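Long-range contact in esterase (PDB 3D7R), which probably hydrolyses ester bonds, as a putative bacterial esterase of the alpha/beta hydrolase fold: residues A[251-256]-A[283-288]. Sequence-based numbering, arbitrary orientation.
Sequences GTIEGL and HHQYIE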
loop_
_atom_site.group_PDB
_atom_site.type_symbol
_atom_site.label_atom_id
_atom_site.label_comp_id
_atom_site.label_asym_id
_atom_site.label_seq_id
_atom_site.Cartn_x
_atom_site.Cartn_y
_atom_site.Cartn_z
ATOM N N GLY A 251 8.520 13.905 0.743
ATOM C CA GLY A 251 9.369 13.574 -0.422
ATOM C C GLY A 251 9.131 14.428 -1.660
ATOM O O GLY A 251 8.360 15.400 -1.619
ATOM N N THR A 252 9.789 14.070 -2.764
ATOM C CA THR A 252 9.684 14.808 -4.016
ATOM C C THR A 252 8.261 14.747 -4.583
ATOM O O THR A 252 7.626 13.684 -4.603
ATOM C CB THR A 252 10.724 14.305 -5.045
ATOM O OG1 THR A 252 12.033 14.410 -4.477
ATOM C CG2 THR A 252 10.710 15.137 -6.320
ATOM N N ILE A 253 7.770 15.899 -5.032
ATOM C CA ILE A 253 6.416 16.054 -5.585
ATOM C C ILE A 253 6.501 16.384 -7.077
ATOM O O ILE A 253 5.824 15.769 -7.917
ATOM C CB ILE A 253 5.652 17.213 -4.827
ATOM C CG1 ILE A 253 5.360 16.836 -3.366
ATOM C CG2 ILE A 253 4.373 17.619 -5.538
ATOM C CD1 ILE A 253 4.688 15.494 -3.184
ATOM N N GLU A 254 7.323 17.387 -7.394
ATOM C CA GLU A 254 7.533 17.847 -8.773
ATOM C C GLU A 254 8.096 16.745 -9.665
ATOM O O GLU A 254 9.166 16.196 -9.373
ATOM C CB GLU A 254 8.442 19.082 -8.795
ATOM C CG GLU A 254 7.898 20.229 -7.928
ATOM C CD GLU A 254 8.749 21.508 -7.995
ATOM O OE1 GLU A 254 9.817 21.482 -8.626
ATOM O OE2 GLU A 254 8.348 22.541 -7.419
ATOM N N GLY A 255 7.361 16.427 -10.736
ATOM C CA GLY A 255 7.753 15.393 -11.691
ATOM C C GLY A 255 7.071 14.032 -11.520
ATOM O O GLY A 255 7.293 13.123 -12.306
ATOM N N LEU A 256 6.248 13.882 -10.486
ATOM C CA LEU A 256 5.533 12.626 -10.264
ATOM C C LEU A 256 4.598 12.301 -11.439
ATOM O O LEU A 256 4.106 13.213 -12.116
ATOM C CB LEU A 256 4.733 12.679 -8.948
ATOM C CG LEU A 256 5.526 12.504 -7.639
ATOM C CD1 LEU A 256 4.649 12.730 -6.426
ATOM C CD2 LEU A 256 6.128 11.089 -7.591
ATOM N N HIS A 283 1.833 22.336 -6.568
ATOM C CA HIS A 283 2.927 22.068 -7.490
ATOM C C HIS A 283 2.461 21.671 -8.881
ATOM O O HIS A 283 3.257 21.186 -9.672
ATOM C CB HIS A 283 3.898 21.042 -6.900
ATOM C CG HIS A 283 4.710 21.598 -5.776
ATOM N ND1 HIS A 283 5.914 22.240 -5.978
ATOM C CD2 HIS A 283 4.461 21.675 -4.447
ATOM C CE1 HIS A 283 6.380 22.668 -4.817
ATOM N NE2 HIS A 283 5.515 22.342 -3.874
ATOM N N HIS A 284 1.183 21.902 -9.173
ATOM C CA HIS A 284 0.566 21.575 -10.469
ATOM C C HIS A 284 0.815 20.127 -10.896
ATOM O O HIS A 284 1.159 19.849 -12.047
ATOM C CB HIS A 284 1.033 22.537 -11.562
ATOM C CG HIS A 284 0.916 23.978 -11.185
ATOM N ND1 HIS A 284 -0.285 24.656 -11.207
ATOM C CD2 HIS A 284 1.847 24.868 -10.770
ATOM C CE1 HIS A 284 -0.086 25.904 -10.822
ATOM N NE2 HIS A 284 1.199 26.058 -10.553
ATOM N N GLN A 285 0.649 19.213 -9.947
ATOM C CA GLN A 285 0.783 17.796 -10.214
ATOM C C GLN A 285 -0.622 17.198 -10.207
ATOM O O GLN A 285 -1.403 17.412 -9.266
ATOM C CB GLN A 285 1.653 17.112 -9.144
ATOM C CG GLN A 285 3.173 17.381 -9.229
ATOM C CD GLN A 285 3.845 16.823 -10.491
ATOM O OE1 GLN A 285 4.692 17.484 -11.070
ATOM N NE2 GLN A 285 3.479 15.610 -10.902
ATOM N N TYR A 286 -0.942 16.471 -11.268
ATOM C CA TYR A 286 -2.221 15.775 -11.389
ATOM C C TYR A 286 -2.521 14.854 -10.199
ATOM O O TYR A 286 -1.759 13.933 -9.907
ATOM C CB TYR A 286 -2.262 14.951 -12.679
ATOM C CG TYR A 286 -3.660 14.503 -13.028
ATOM C CD1 TYR A 286 -4.462 15.279 -13.860
ATOM C CD2 TYR A 286 -4.194 13.321 -12.503
ATOM C CE1 TYR A 286 -5.761 14.887 -14.183
ATOM C CE2 TYR A 286 -5.494 12.922 -12.816
ATOM C CZ TYR A 286 -6.263 13.719 -13.655
ATOM O OH TYR A 286 -7.546 13.355 -13.980
ATOM N N ILE A 287 -3.641 15.100 -9.524
ATOM C CA ILE A 287 -4.096 14.208 -8.455
ATOM C C ILE A 287 -5.625 14.074 -8.491
ATOM O O ILE A 287 -6.337 15.080 -8.618
ATOM C CB ILE A 287 -3.564 14.650 -7.058
ATOM C CG1 ILE A 287 -4.180 13.774 -5.943
ATOM C CG2 ILE A 287 -3.851 16.155 -6.830
ATOM C CD1 ILE A 287 -3.157 13.057 -5.069
ATOM N N GLU A 288 -6.131 12.837 -8.438
ATOM C CA GLU A 288 -7.557 12.612 -8.203
ATOM C C GLU A 288 -7.669 12.027 -6.812
ATOM O O GLU A 288 -7.020 11.026 -6.516
ATOM C CB GLU A 288 -8.160 11.630 -9.230
ATOM C CG GLU A 288 -8.545 12.254 -10.564
ATOM C CD GLU A 288 -8.866 11.226 -11.636
ATOM O OE1 GLU A 288 -9.308 10.094 -11.315
ATOM O OE2 GLU A 288 -8.667 11.560 -12.819
#
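The carboxamide of Gln-285 bonds to the backbone of the 253-256 turn at two points. Its OE1 accepts Gly-255 N at 2.9 Å along a nearly straight N-H (167°), though the donor stands well above the carbonyl plane, and its NE2 gives a weak, bent bond to Leu-256 O at 2.8 Å. Glutamine suits the site because one amide end accepts while the other donates; a bend at chi2 (-65°) turns the group toward the turn. Beside it, CG2 of Ile-253 packs 3.7 Å from CB of His-283 and also meets CG of Gln-285. Farther out, where exposure favours a polar pair, His-283 ND1 donates nearly in its ring plane, along a bent N-H, to the anti lone pair of Glu-254 OE2 at 2.8 Å, with carboxylate and ring planes 54° apart.

The turn is a type II beta turn, closed by Leu-256 N to Ile-253 O, and Gly-255 takes the positive phi for which glycine is fitted. In this alpha/beta hydrolase fold the turn leads on to strand 259-264, while residues 283-286 lead from helix 270-282, ended by a Schellman motif with His-284 as C-prime residue, into outermost strand 287-292. Buried, branched and apolar, Leu-256 packs on helix 173-187 and Ile-253 on Phe-276 of helix 270-282.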